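Long-range contacts in DNA repair and telomere maintenance protein nbs1 (Schizosaccharomyces pombe, PDB 3HUF), which serves as the phosphoprotein-binding adaptor of the MRN complex in double-strand break repair, its N-terminal FHA and BRCT domains recognising phosphorylated partners such as Ctp1: residues G8-G13 and C105-N110; F77-N82 and L98-G103; W2-E7 and R16-G21; Y23-N28 and I36-K41; S44-R49 and K71-K76. All blocks are in the same frame, centred on the assembly; numbering follows the deposited sequence.

Contact 1 (G8-G13 and C105-N110); sequences GDILKG and CPFTIN
Gly8 lies flat against the Phe107 ring: its CA stands 3.9 Å from the ring centroid and only 8° off the normal, a CH-pi contact, while Gly8 N is 3.7 Å from Phe107 CD2. A side chain at Gly8 would run into the ring. Ile10 CG2 lies 4.0 Å from Phe107 CD1 and 4.1 Å from Cys105 SG. CG1 sits between the backbone N and the carbonyl carbon (chi1 66°), and the CD1 it bears lies 3.5 Å from Phe107 O and 4.2 Å from Ile109 CG1. An alanine at Ile10 would probably leave a gap between Cys105 and Ile109 and deprive Phe107 CD1 of the CG2 methyl. Further out, Phe107 N donates to Cys105 SG (3.5 Å), and Val38 packs on both Ile10 and Ile109. Residues 9-12 form a type I beta turn, closed by Lys12 N to Asp9 O. The contact packs the loop joining strands 2-6 and 16-18 against the entry to strand 109-113, at one end of the FHA beta-sandwich.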
# COMPACT_ATOMS: atom_id res chain seq x y z
N GLY A 8 -27.81 -2.77 10.13
CA GLY A 8 -28.48 -3.27 11.32
C GLY A 8 -27.41 -3.37 12.40
O GLY A 8 -26.27 -2.87 12.24
N ASP A 9 -27.74 -4.05 13.48
CA ASP A 9 -26.82 -4.11 14.60
C ASP A 9 -26.25 -5.53 14.72
O ASP A 9 -25.85 -5.96 15.80
CB ASP A 9 -27.57 -3.72 15.88
CG ASP A 9 -26.76 -2.82 16.79
OD1 ASP A 9 -26.96 -2.93 18.02
OD2 ASP A 9 -25.93 -2.02 16.28
N ILE A 10 -26.20 -6.24 13.59
CA ILE A 10 -25.87 -7.66 13.63
C ILE A 10 -24.39 -7.91 13.99
O ILE A 10 -24.05 -8.96 14.54
CB ILE A 10 -26.34 -8.41 12.35
CG1 ILE A 10 -25.59 -7.93 11.11
CG2 ILE A 10 -27.86 -8.21 12.14
CD1 ILE A 10 -25.46 -8.99 10.01
N LEU A 11 -23.53 -6.92 13.74
CA LEU A 11 -22.14 -6.94 14.22
C LEU A 11 -21.91 -5.92 15.33
O LEU A 11 -20.81 -5.41 15.51
CB LEU A 11 -21.16 -6.71 13.06
CG LEU A 11 -20.88 -7.89 12.13
CD1 LEU A 11 -20.13 -7.45 10.86
CD2 LEU A 11 -20.09 -8.95 12.88
N LYS A 12 -22.98 -5.64 16.08
CA LYS A 12 -22.99 -4.65 17.16
C LYS A 12 -22.59 -3.24 16.75
O LYS A 12 -22.13 -2.46 17.58
CB LYS A 12 -22.13 -5.12 18.35
CG LYS A 12 -22.62 -6.42 18.97
CD LYS A 12 -21.49 -7.15 19.69
CE LYS A 12 -21.99 -8.45 20.30
NZ LYS A 12 -21.13 -9.57 19.81
N GLY A 13 -22.77 -2.91 15.47
CA GLY A 13 -22.40 -1.57 14.97
C GLY A 13 -20.90 -1.35 14.80
O GLY A 13 -20.44 -0.22 14.61
N CYS A 105 -31.03 -13.79 7.17
CA CYS A 105 -30.85 -12.52 7.85
C CYS A 105 -30.96 -11.39 6.84
O CYS A 105 -30.26 -11.39 5.84
CB CYS A 105 -29.54 -12.46 8.61
SG CYS A 105 -29.26 -10.86 9.36
N PRO A 106 -31.89 -10.43 7.07
CA PRO A 106 -32.10 -9.35 6.10
C PRO A 106 -30.92 -8.37 5.98
O PRO A 106 -30.88 -7.59 5.03
CB PRO A 106 -33.38 -8.65 6.61
CG PRO A 106 -33.50 -9.02 8.04
CD PRO A 106 -32.79 -10.34 8.24
N PHE A 107 -29.95 -8.45 6.89
CA PHE A 107 -28.75 -7.63 6.81
C PHE A 107 -27.52 -8.46 6.44
O PHE A 107 -27.24 -9.48 7.06
CB PHE A 107 -28.51 -6.91 8.14
CG PHE A 107 -29.70 -6.12 8.61
CD1 PHE A 107 -30.53 -6.62 9.62
CD2 PHE A 107 -30.01 -4.89 8.04
CE1 PHE A 107 -31.63 -5.89 10.04
CE2 PHE A 107 -31.11 -4.17 8.45
CZ PHE A 107 -31.92 -4.67 9.45
N THR A 108 -26.78 -8.02 5.43
CA THR A 108 -25.60 -8.76 4.98
C THR A 108 -24.32 -8.31 5.68
O THR A 108 -24.18 -7.14 6.08
CB THR A 108 -25.41 -8.65 3.46
OG1 THR A 108 -25.36 -7.26 3.06
CG2 THR A 108 -26.58 -9.34 2.74
N ILE A 109 -23.40 -9.25 5.86
CA ILE A 109 -22.06 -8.93 6.27
C ILE A 109 -21.31 -8.46 5.03
O ILE A 109 -21.18 -9.22 4.06
CB ILE A 109 -21.34 -10.15 6.84
CG1 ILE A 109 -22.00 -10.57 8.15
CG2 ILE A 109 -19.84 -9.87 7.05
CD1 ILE A 109 -21.57 -11.96 8.53
N ASN A 110 -20.85 -7.22 5.06
CA ASN A 110 -20.15 -6.64 3.92
C ASN A 110 -18.64 -6.65 4.12
O ASN A 110 -18.10 -5.90 4.97
CB ASN A 110 -20.69 -5.23 3.66
CG ASN A 110 -22.21 -5.20 3.62
OD1 ASN A 110 -22.85 -6.01 2.92
ND2 ASN A 110 -22.81 -4.26 4.35

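Contact 2 (F77-N82 and L98-G103); sequences FGTKVN and LKIQLG
Thr79, Lys80 and Val81 pair with Leu102, Gln101 and Ile100 as neighbouring antiparallel strands in one sheet of the FHA beta-sandwich, the strand axes 4.7 Å apart at 169°. Among the backbone bonds, Lys80 and Gln101 make the hydrogen-bonded pair, Lys80 N reaching Gln101 O at 3.0 Å and Gln101 N returning to Lys80 O. Gly103 N to Gly78 O and Asn82 N to Lys99 O extend the pairing at the two ends. Apolar contacts gather on the face that carries Thr79, Val81, Ile100 and Leu102. Thr79 CG2, anti to the backbone N, lies 3.8 Å from Leu102 CD2, the two side chains running side by side; Val81 CG1 meets Leu98 CB at 4.1 Å. This inward face also touches Val70, and Thr79 OG1 hydrogen-bonds Asp72 OD1. On the other face the extended Lys80 and Gln101 chains run alongside each other, Lys80 CD 3.8 Å from Gln101 OE1. At the loop end Phe77 CB rests 3.6 Å from Gly103 CA, and Phe77 also packs on the backbone of the bound peptide. Past Val81, the Asn82 amide comes close to the partner strand: Lys99 N donates to Asn82 OD1 at 2.9 Å from above the carbonyl plane, 41° out of it.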
# COMPACT_ATOMS: atom_id res chain seq x y z
N PHE A 77 -30.59 -22.57 7.16
CA PHE A 77 -31.04 -21.68 6.08
C PHE A 77 -30.01 -21.30 4.99
O PHE A 77 -30.35 -20.55 4.09
CB PHE A 77 -31.71 -20.43 6.66
CG PHE A 77 -32.95 -20.74 7.45
CD1 PHE A 77 -33.02 -20.44 8.80
CD2 PHE A 77 -34.05 -21.35 6.84
CE1 PHE A 77 -34.17 -20.73 9.54
CE2 PHE A 77 -35.20 -21.64 7.57
CZ PHE A 77 -35.26 -21.33 8.93
N GLY A 78 -28.79 -21.81 5.08
CA GLY A 78 -27.78 -21.61 4.03
C GLY A 78 -26.95 -20.32 4.14
O GLY A 78 -27.18 -19.49 5.02
N THR A 79 -25.99 -20.17 3.21
CA THR A 79 -25.12 -18.98 3.12
C THR A 79 -24.96 -18.56 1.67
O THR A 79 -24.83 -19.41 0.78
CB THR A 79 -23.71 -19.27 3.71
OG1 THR A 79 -23.84 -19.73 5.05
CG2 THR A 79 -22.79 -18.02 3.68
N LYS A 80 -25.01 -17.25 1.41
CA LYS A 80 -24.83 -16.75 0.05
C LYS A 80 -23.72 -15.73 0.10
O LYS A 80 -23.59 -14.99 1.09
CB LYS A 80 -26.10 -16.06 -0.48
CG LYS A 80 -27.41 -16.90 -0.42
CD LYS A 80 -28.56 -16.17 -1.12
CE LYS A 80 -29.73 -17.09 -1.31
NZ LYS A 80 -30.81 -16.51 -2.20
N VAL A 81 -22.92 -15.70 -0.97
CA VAL A 81 -21.96 -14.61 -1.18
C VAL A 81 -22.31 -13.90 -2.50
O VAL A 81 -22.39 -14.55 -3.55
CB VAL A 81 -20.53 -15.13 -1.25
CG1 VAL A 81 -19.54 -13.93 -1.38
CG2 VAL A 81 -20.20 -15.99 -0.00
N ASN A 82 -22.56 -12.59 -2.45
CA ASN A 82 -22.90 -11.86 -3.67
C ASN A 82 -24.03 -12.60 -4.37
O ASN A 82 -23.95 -12.84 -5.57
CB ASN A 82 -21.66 -11.70 -4.59
CG ASN A 82 -20.68 -10.64 -4.05
OD1 ASN A 82 -21.05 -9.85 -3.19
ND2 ASN A 82 -19.45 -10.63 -4.54
N LEU A 98 -17.47 -8.27 -1.05
CA LEU A 98 -18.30 -9.45 -0.82
C LEU A 98 -19.49 -9.11 0.09
O LEU A 98 -19.32 -8.51 1.16
CB LEU A 98 -17.47 -10.60 -0.23
CG LEU A 98 -16.13 -11.00 -0.87
CD1 LEU A 98 -15.45 -12.06 -0.06
CD2 LEU A 98 -16.30 -11.48 -2.33
N LYS A 99 -20.68 -9.49 -0.35
CA LYS A 99 -21.89 -9.27 0.41
C LYS A 99 -22.32 -10.67 0.86
O LYS A 99 -22.67 -11.51 0.04
CB LYS A 99 -22.93 -8.60 -0.50
CG LYS A 99 -24.29 -8.37 0.08
CD LYS A 99 -25.23 -7.74 -0.97
CE LYS A 99 -26.55 -8.50 -1.09
NZ LYS A 99 -27.69 -7.83 -0.34
N ILE A 100 -22.22 -10.93 2.16
CA ILE A 100 -22.38 -12.29 2.67
C ILE A 100 -23.66 -12.33 3.51
O ILE A 100 -23.78 -11.61 4.53
CB ILE A 100 -21.18 -12.73 3.53
CG1 ILE A 100 -19.88 -12.69 2.70
CG2 ILE A 100 -21.42 -14.10 4.15
CD1 ILE A 100 -18.63 -12.48 3.52
N GLN A 101 -24.61 -13.15 3.05
CA GLN A 101 -25.88 -13.35 3.72
C GLN A 101 -25.88 -14.68 4.46
O GLN A 101 -25.71 -15.74 3.87
CB GLN A 101 -27.05 -13.30 2.72
CG GLN A 101 -28.42 -13.20 3.38
CD GLN A 101 -29.57 -13.44 2.39
OE1 GLN A 101 -29.42 -13.28 1.18
NE2 GLN A 101 -30.73 -13.81 2.92
N LEU A 102 -26.10 -14.61 5.77
CA LEU A 102 -26.18 -15.80 6.59
C LEU A 102 -27.63 -16.09 6.84
O LEU A 102 -28.36 -15.26 7.40
CB LEU A 102 -25.45 -15.58 7.91
CG LEU A 102 -24.01 -15.10 7.79
CD1 LEU A 102 -23.42 -15.05 9.16
CD2 LEU A 102 -23.18 -16.04 6.89
N GLY A 103 -28.06 -17.28 6.41
CA GLY A 103 -29.43 -17.70 6.63
C GLY A 103 -30.39 -16.83 5.85
O GLY A 103 -30.20 -16.57 4.66

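Contact 3 (W2-E7 and R16-G21); sequences WIIEAE and RILFPG
Ile4 sits across from Arg16 and Leu18, and its branches pack against both. From CB the chain divides. CG1, between the backbone N and the carbonyl carbon (chi1 60°), lies 3.8 Å from Arg16 O and 4.2 Å from Arg16 CB; CG2 presses on Leu18 CD1 at 3.7 Å, and the tip, CD1, meets the same methyl at 4.2 Å. The Ile4 and Leu18 side chains cross at about a right angle. Together the strands form an antiparallel beta hairpin at the edge of one sheet of the FHA sandwich, with Ile36 touching Ile4, Arg16 and Leu18 on their shared face. Ile4 N donates to Arg16 O at 2.9 Å, and Arg16 N answers to Ile4 O. Leu18 N bonds Trp2 O. On the other face Ile3 CG1 and Ile17 CG1 lie side by side 4.2 Å apart. Beyond CB, the Arg16 chain leads away from the hairpin to Asp32 O and His35 O, and the Trp2 indole makes edge-to-face contacts with Phe68 and Trp113.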
# COMPACT_ATOMS: atom_id res chain seq x y z
N TRP A 2 -8.41 -7.11 4.64
CA TRP A 2 -9.85 -7.40 4.60
C TRP A 2 -10.51 -6.79 5.82
O TRP A 2 -9.96 -6.85 6.92
CB TRP A 2 -10.11 -8.92 4.59
CG TRP A 2 -10.08 -9.54 3.21
CD1 TRP A 2 -9.12 -10.38 2.70
CD2 TRP A 2 -11.04 -9.34 2.18
NE1 TRP A 2 -9.44 -10.71 1.40
CE2 TRP A 2 -10.61 -10.09 1.06
CE3 TRP A 2 -12.24 -8.61 2.09
CZ2 TRP A 2 -11.34 -10.12 -0.14
CZ3 TRP A 2 -12.96 -8.65 0.89
CH2 TRP A 2 -12.51 -9.40 -0.20
N ILE A 3 -11.68 -6.21 5.60
CA ILE A 3 -12.50 -5.64 6.67
C ILE A 3 -13.94 -6.11 6.49
O ILE A 3 -14.38 -6.27 5.35
CB ILE A 3 -12.50 -4.11 6.61
CG1 ILE A 3 -11.07 -3.56 6.68
CG2 ILE A 3 -13.39 -3.53 7.71
CD1 ILE A 3 -10.66 -3.00 5.34
N ILE A 4 -14.64 -6.39 7.59
CA ILE A 4 -16.10 -6.60 7.54
C ILE A 4 -16.89 -5.60 8.39
O ILE A 4 -16.44 -5.16 9.43
CB ILE A 4 -16.52 -8.06 7.93
CG1 ILE A 4 -16.07 -8.40 9.35
CG2 ILE A 4 -15.98 -9.05 6.91
CD1 ILE A 4 -16.71 -9.65 9.93
N GLU A 5 -18.07 -5.26 7.91
CA GLU A 5 -19.02 -4.50 8.68
C GLU A 5 -20.40 -4.89 8.17
O GLU A 5 -20.51 -5.60 7.18
CB GLU A 5 -18.79 -2.98 8.54
CG GLU A 5 -18.79 -2.47 7.12
CD GLU A 5 -18.63 -0.95 7.05
OE1 GLU A 5 -18.36 -0.32 8.10
OE2 GLU A 5 -18.77 -0.39 5.94
N ALA A 6 -21.45 -4.45 8.86
CA ALA A 6 -22.82 -4.78 8.46
C ALA A 6 -23.76 -3.65 8.79
O ALA A 6 -23.43 -2.76 9.59
CB ALA A 6 -23.28 -6.03 9.14
N GLU A 7 -24.94 -3.68 8.17
CA GLU A 7 -26.03 -2.78 8.48
C GLU A 7 -26.86 -3.48 9.54
O GLU A 7 -26.65 -4.67 9.81
CB GLU A 7 -26.88 -2.49 7.24
CG GLU A 7 -27.50 -1.10 7.21
CD GLU A 7 -26.80 -0.17 6.22
OE1 GLU A 7 -26.79 -0.50 5.02
OE2 GLU A 7 -26.29 0.90 6.66
N ARG A 16 -14.59 -4.84 11.55
CA ARG A 16 -13.48 -5.65 12.03
C ARG A 16 -12.51 -5.98 10.92
O ARG A 16 -12.90 -6.41 9.85
CB ARG A 16 -14.00 -6.94 12.68
CG ARG A 16 -12.87 -7.87 13.07
CD ARG A 16 -13.29 -8.91 14.05
NE ARG A 16 -12.18 -9.82 14.34
CZ ARG A 16 -12.30 -10.93 15.05
NH1 ARG A 16 -13.48 -11.27 15.56
NH2 ARG A 16 -11.23 -11.69 15.26
N ILE A 17 -11.22 -5.80 11.20
CA ILE A 17 -10.17 -6.21 10.28
C ILE A 17 -9.89 -7.72 10.41
O ILE A 17 -9.60 -8.22 11.49
CB ILE A 17 -8.88 -5.43 10.55
CG1 ILE A 17 -9.11 -3.94 10.33
CG2 ILE A 17 -7.80 -5.86 9.60
CD1 ILE A 17 -7.95 -3.13 10.85
N LEU A 18 -9.98 -8.44 9.30
CA LEU A 18 -9.78 -9.88 9.30
C LEU A 18 -8.42 -10.22 8.71
O LEU A 18 -8.12 -9.91 7.59
CB LEU A 18 -10.89 -10.58 8.48
CG LEU A 18 -12.33 -10.38 8.97
CD1 LEU A 18 -13.31 -11.29 8.14
CD2 LEU A 18 -12.46 -10.67 10.49
N PHE A 19 -7.60 -10.90 9.49
CA PHE A 19 -6.30 -11.31 9.02
C PHE A 19 -6.40 -12.71 8.41
O PHE A 19 -7.37 -13.41 8.65
CB PHE A 19 -5.32 -11.30 10.19
CG PHE A 19 -5.32 -10.01 10.95
CD1 PHE A 19 -5.64 -10.00 12.31
CD2 PHE A 19 -4.99 -8.82 10.33
CE1 PHE A 19 -5.63 -8.80 13.03
CE2 PHE A 19 -4.98 -7.64 11.04
CZ PHE A 19 -5.31 -7.62 12.39
N PRO A 20 -5.42 -13.09 7.56
CA PRO A 20 -5.24 -14.47 7.14
C PRO A 20 -5.39 -15.47 8.28
O PRO A 20 -4.80 -15.28 9.35
CB PRO A 20 -3.80 -14.46 6.61
CG PRO A 20 -3.72 -13.08 5.92
CD PRO A 20 -4.46 -12.18 6.88
N GLY A 21 -6.16 -16.52 8.03
CA GLY A 21 -6.43 -17.56 9.01
C GLY A 21 -7.91 -17.90 8.88
O GLY A 21 -8.55 -17.55 7.89

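Contact 4 (Y23-N28 and I36-K41); sequences YIVGRN and IQVISK
Tyr23 meets Ile36 where strand 21-26 runs parallel to strand 35-37, the edge pairing of the mixed sheet in the FHA sandwich. Tyr23 CB lies 3.9 Å from Ile36 CD1. One residue on, Ile24 offers its carbonyl to Ile36 N. Val25 spreads its two methyls over different partners: CG1, anti to the backbone N (chi1 -176°), packs 3.6 Å from Val38 CG2, while CG2 meets Ile36 CD1 at 4.0 Å. Gly26 then bonds both ways, its N donating to Ile36 O at 3.1 Å and its O accepting Val38 N at 3.0 Å. At Arg27 the strands have ended, but the chains stay together. Its CD lies 3.3 Å from Ser40 O, which approaches the guanidinium edge near its plane, and its NH1 hydrogen-bonds a modified side chain of the bound peptide, consistent with phosphoprotein recognition by this domain. Gln37 OE1 accepts from Lys12 NZ, and its NE2 donates to Arg27 O at 3.1 Å, nearly straight (168°), the oxygen 8° out of the amide plane.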
# COMPACT_ATOMS: atom_id res chain seq x y z
N TYR A 23 -11.93 -18.19 10.64
CA TYR A 23 -12.89 -17.67 11.58
C TYR A 23 -14.13 -18.55 11.54
O TYR A 23 -14.55 -18.98 10.47
CB TYR A 23 -13.29 -16.24 11.20
CG TYR A 23 -12.11 -15.28 11.21
CD1 TYR A 23 -11.30 -15.11 10.08
CD2 TYR A 23 -11.76 -14.59 12.38
CE1 TYR A 23 -10.19 -14.24 10.09
CE2 TYR A 23 -10.65 -13.72 12.41
CZ TYR A 23 -9.88 -13.55 11.26
OH TYR A 23 -8.80 -12.70 11.29
N ILE A 24 -14.71 -18.81 12.71
CA ILE A 24 -16.05 -19.38 12.76
C ILE A 24 -17.02 -18.26 13.11
O ILE A 24 -16.79 -17.44 14.01
CB ILE A 24 -16.16 -20.62 13.69
CG1 ILE A 24 -15.73 -21.86 12.93
CG2 ILE A 24 -17.61 -20.88 14.11
CD1 ILE A 24 -14.34 -22.23 13.18
N VAL A 25 -18.06 -18.20 12.30
CA VAL A 25 -19.01 -17.11 12.30
C VAL A 25 -20.38 -17.71 12.66
O VAL A 25 -20.80 -18.71 12.09
CB VAL A 25 -19.04 -16.46 10.88
CG1 VAL A 25 -19.95 -15.26 10.83
CG2 VAL A 25 -17.60 -16.13 10.39
N GLY A 26 -21.06 -17.11 13.63
CA GLY A 26 -22.28 -17.71 14.14
C GLY A 26 -22.95 -16.93 15.26
O GLY A 26 -22.35 -16.03 15.86
N ARG A 27 -24.21 -17.29 15.51
CA ARG A 27 -25.05 -16.65 16.52
C ARG A 27 -24.56 -16.88 17.96
O ARG A 27 -24.67 -15.99 18.82
CB ARG A 27 -26.50 -17.17 16.37
CG ARG A 27 -27.56 -16.45 17.18
CD ARG A 27 -28.92 -17.09 16.91
NE ARG A 27 -28.98 -18.48 17.39
CZ ARG A 27 -29.53 -19.49 16.72
NH1 ARG A 27 -30.09 -19.29 15.54
NH2 ARG A 27 -29.53 -20.70 17.24
N ASN A 28 -24.00 -18.06 18.22
CA ASN A 28 -23.60 -18.43 19.58
C ASN A 28 -22.11 -18.69 19.70
O ASN A 28 -21.66 -19.81 19.94
CB ASN A 28 -24.38 -19.66 20.04
CG ASN A 28 -25.02 -19.46 21.39
OD1 ASN A 28 -24.33 -19.27 22.40
ND2 ASN A 28 -26.35 -19.47 21.42
N ILE A 36 -16.43 -14.89 15.19
CA ILE A 36 -17.19 -13.68 14.92
C ILE A 36 -18.65 -13.97 15.24
O ILE A 36 -19.29 -14.81 14.59
CB ILE A 36 -17.05 -13.23 13.42
CG1 ILE A 36 -15.57 -13.06 13.02
CG2 ILE A 36 -17.80 -11.93 13.15
CD1 ILE A 36 -15.34 -12.97 11.52
N GLN A 37 -19.17 -13.27 16.24
CA GLN A 37 -20.57 -13.37 16.61
C GLN A 37 -21.46 -12.47 15.76
O GLN A 37 -21.21 -11.26 15.62
CB GLN A 37 -20.79 -13.00 18.09
CG GLN A 37 -22.23 -13.23 18.53
CD GLN A 37 -22.45 -13.04 20.03
OE1 GLN A 37 -21.96 -12.09 20.64
NE2 GLN A 37 -23.20 -13.94 20.62
N VAL A 38 -22.50 -13.08 15.19
CA VAL A 38 -23.45 -12.38 14.36
C VAL A 38 -24.82 -12.80 14.84
O VAL A 38 -25.20 -13.96 14.67
CB VAL A 38 -23.30 -12.74 12.87
CG1 VAL A 38 -24.10 -11.76 12.02
CG2 VAL A 38 -21.84 -12.70 12.44
N ILE A 39 -25.56 -11.86 15.42
CA ILE A 39 -26.82 -12.21 16.07
C ILE A 39 -28.05 -11.89 15.21
O ILE A 39 -28.30 -10.73 14.88
CB ILE A 39 -26.96 -11.52 17.44
CG1 ILE A 39 -25.66 -11.68 18.24
CG2 ILE A 39 -28.18 -12.07 18.19
CD1 ILE A 39 -25.62 -10.94 19.54
N SER A 40 -28.77 -12.95 14.84
CA SER A 40 -30.05 -12.87 14.14
C SER A 40 -30.76 -14.22 14.28
O SER A 40 -30.10 -15.26 14.42
CB SER A 40 -29.84 -12.53 12.65
OG SER A 40 -31.02 -12.05 12.02
N LYS A 41 -32.09 -14.21 14.23
CA LYS A 41 -32.92 -15.41 14.36
C LYS A 41 -32.51 -16.59 13.48
O LYS A 41 -32.45 -17.73 13.96
CB LYS A 41 -34.39 -15.07 14.06
CG LYS A 41 -35.24 -14.76 15.29
CD LYS A 41 -36.32 -15.83 15.58
CE LYS A 41 -37.05 -15.52 16.89
NZ LYS A 41 -38.01 -16.58 17.34

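Contact 5 (S44-R49 and K71-K76); sequences SKRHAR and KDLDTK
Thr75 stands its CG2 methyl squarely on the His47 imidazole, 3.5 Å from the ring centroid and 5° off the normal, a CH-pi contact with the side chains at about a right angle. Both ring nitrogens are bonded: Ser44 N donates in the ring plane to His47 ND1 at 2.9 Å, and His47 NE2 bonds Gly78 O. Replacing His47 by alanine would probably leave Ser44 N and Gly78 O without these partners and take away the surface under the Thr75 methyl. Thr75 is itself fixed by Asp72: OG1 bonds the syn lone pair of Asp72 OD1 at 2.8 Å, and its N bonds OD2, an Asx motif. These loops belong to the phosphopeptide-binding end of the FHA domain, where Ser44 OG and Lys45 N bond a modified side chain of the bound peptide. Strands 48-52 and 68-72 pair antiparallel, through Arg49 N to Lys71 O (3.0 Å) and Lys71 N to Arg49 O. Leu73 N donates to His47 O at 2.9 Å, Leu73 CD1 lies over one face of the Arg46 guanidinium, and a water joins Arg46 O to Leu73 O.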
# COMPACT_ATOMS: atom_id res chain seq x y z
N SER A 44 -27.47 -19.81 12.23
CA SER A 44 -27.15 -20.96 13.08
C SER A 44 -26.11 -20.57 14.12
O SER A 44 -25.35 -19.62 13.91
CB SER A 44 -26.61 -22.11 12.26
OG SER A 44 -27.51 -22.44 11.24
N LYS A 45 -26.10 -21.32 15.23
CA LYS A 45 -25.15 -21.11 16.31
C LYS A 45 -23.70 -21.02 15.84
O LYS A 45 -22.99 -20.09 16.19
CB LYS A 45 -25.28 -22.22 17.35
CG LYS A 45 -26.57 -22.19 18.11
CD LYS A 45 -26.53 -23.15 19.28
CE LYS A 45 -27.82 -23.92 19.35
NZ LYS A 45 -27.95 -24.78 18.14
N ARG A 46 -23.27 -22.02 15.07
CA ARG A 46 -22.03 -21.96 14.31
C ARG A 46 -22.47 -22.03 12.84
O ARG A 46 -22.98 -23.07 12.41
CB ARG A 46 -21.13 -23.15 14.64
CG ARG A 46 -20.60 -23.20 16.06
CD ARG A 46 -19.77 -24.48 16.33
NE ARG A 46 -18.58 -24.62 15.48
CZ ARG A 46 -18.47 -25.45 14.44
NH1 ARG A 46 -19.49 -26.25 14.10
NH2 ARG A 46 -17.35 -25.50 13.73
N HIS A 47 -22.30 -20.94 12.09
CA HIS A 47 -22.97 -20.83 10.78
C HIS A 47 -22.05 -20.98 9.56
O HIS A 47 -22.35 -21.76 8.65
CB HIS A 47 -23.78 -19.53 10.68
CG HIS A 47 -24.72 -19.51 9.51
ND1 HIS A 47 -26.08 -19.69 9.64
CD2 HIS A 47 -24.49 -19.34 8.19
CE1 HIS A 47 -26.65 -19.63 8.45
NE2 HIS A 47 -25.71 -19.41 7.55
N ALA A 48 -20.97 -20.21 9.55
CA ALA A 48 -20.04 -20.18 8.44
C ALA A 48 -18.59 -20.22 8.92
O ALA A 48 -18.28 -19.80 10.04
CB ALA A 48 -20.27 -18.92 7.58
N ARG A 49 -17.71 -20.70 8.05
CA ARG A 49 -16.28 -20.53 8.22
C ARG A 49 -15.76 -19.61 7.12
O ARG A 49 -16.09 -19.80 5.96
CB ARG A 49 -15.58 -21.88 8.17
CG ARG A 49 -14.07 -21.78 8.30
CD ARG A 49 -13.40 -23.14 8.11
NE ARG A 49 -14.03 -24.18 8.93
CZ ARG A 49 -13.71 -24.43 10.21
NH1 ARG A 49 -12.75 -23.75 10.84
NH2 ARG A 49 -14.37 -25.39 10.86
N LYS A 71 -17.21 -21.30 3.79
CA LYS A 71 -17.93 -22.55 3.87
C LYS A 71 -19.20 -22.43 4.70
O LYS A 71 -19.20 -21.82 5.76
CB LYS A 71 -17.05 -23.64 4.48
CG LYS A 71 -15.93 -24.12 3.58
CD LYS A 71 -15.89 -25.65 3.63
CE LYS A 71 -17.28 -26.24 3.34
NZ LYS A 71 -17.36 -27.74 3.48
N ASP A 72 -20.27 -23.03 4.21
CA ASP A 72 -21.49 -23.12 4.98
C ASP A 72 -21.34 -24.34 5.88
O ASP A 72 -20.94 -25.40 5.41
CB ASP A 72 -22.71 -23.26 4.07
CG ASP A 72 -23.99 -23.45 4.86
OD1 ASP A 72 -24.56 -22.45 5.35
OD2 ASP A 72 -24.39 -24.62 5.03
N LEU A 73 -21.66 -24.20 7.17
CA LEU A 73 -21.48 -25.31 8.11
C LEU A 73 -22.77 -26.12 8.29
O LEU A 73 -23.33 -26.19 9.39
CB LEU A 73 -20.91 -24.83 9.46
CG LEU A 73 -19.61 -24.00 9.45
CD1 LEU A 73 -19.30 -23.46 10.84
CD2 LEU A 73 -18.41 -24.78 8.90
N ASP A 74 -23.22 -26.71 7.19
CA ASP A 74 -24.42 -27.54 7.13
C ASP A 74 -25.61 -26.89 7.90
O ASP A 74 -26.20 -27.51 8.78
CB ASP A 74 -24.09 -28.96 7.63
CG ASP A 74 -22.94 -29.64 6.81
OD1 ASP A 74 -22.28 -30.55 7.36
OD2 ASP A 74 -22.68 -29.27 5.63
N THR A 75 -25.93 -25.65 7.54
CA THR A 75 -26.88 -24.83 8.31
C THR A 75 -28.33 -25.04 7.90
O THR A 75 -28.63 -25.58 6.83
CB THR A 75 -26.57 -23.31 8.23
OG1 THR A 75 -26.84 -22.84 6.90
CG2 THR A 75 -25.13 -23.02 8.60
N LYS A 76 -29.24 -24.60 8.78
CA LYS A 76 -30.67 -24.61 8.50
C LYS A 76 -31.03 -23.82 7.24
O LYS A 76 -31.69 -24.36 6.34
CB LYS A 76 -31.47 -24.08 9.70
CG LYS A 76 -32.97 -24.37 9.64
CD LYS A 76 -33.63 -24.10 10.98
CE LYS A 76 -34.99 -24.74 11.06
NZ LYS A 76 -35.54 -24.68 12.46
O HOH W 1 -23.85 -25.62 12.13

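In the fold
All five contacts lie in the N-terminal FHA beta-sandwich, on the same side of the chain's centre and at the far end from the second BRCT domain. Contacts 1, 2 and 3 reach the antiparallel sheet in which strands 16-18, 2-6, 109-113, 97-102 and 79-81 lie in that order; contacts 4 and 5 share the mixed sheet, with centres 9 Å apart. Along the chain contact 3 closes first, then contacts 4, 5 and 2, while contact 1 spans 4, 5 and 2 and interleaves with 3. The sheets meet where Leu102 touches Val25, so the peptide-binding loops of contacts 4 and 5 are carried on a common sandwich.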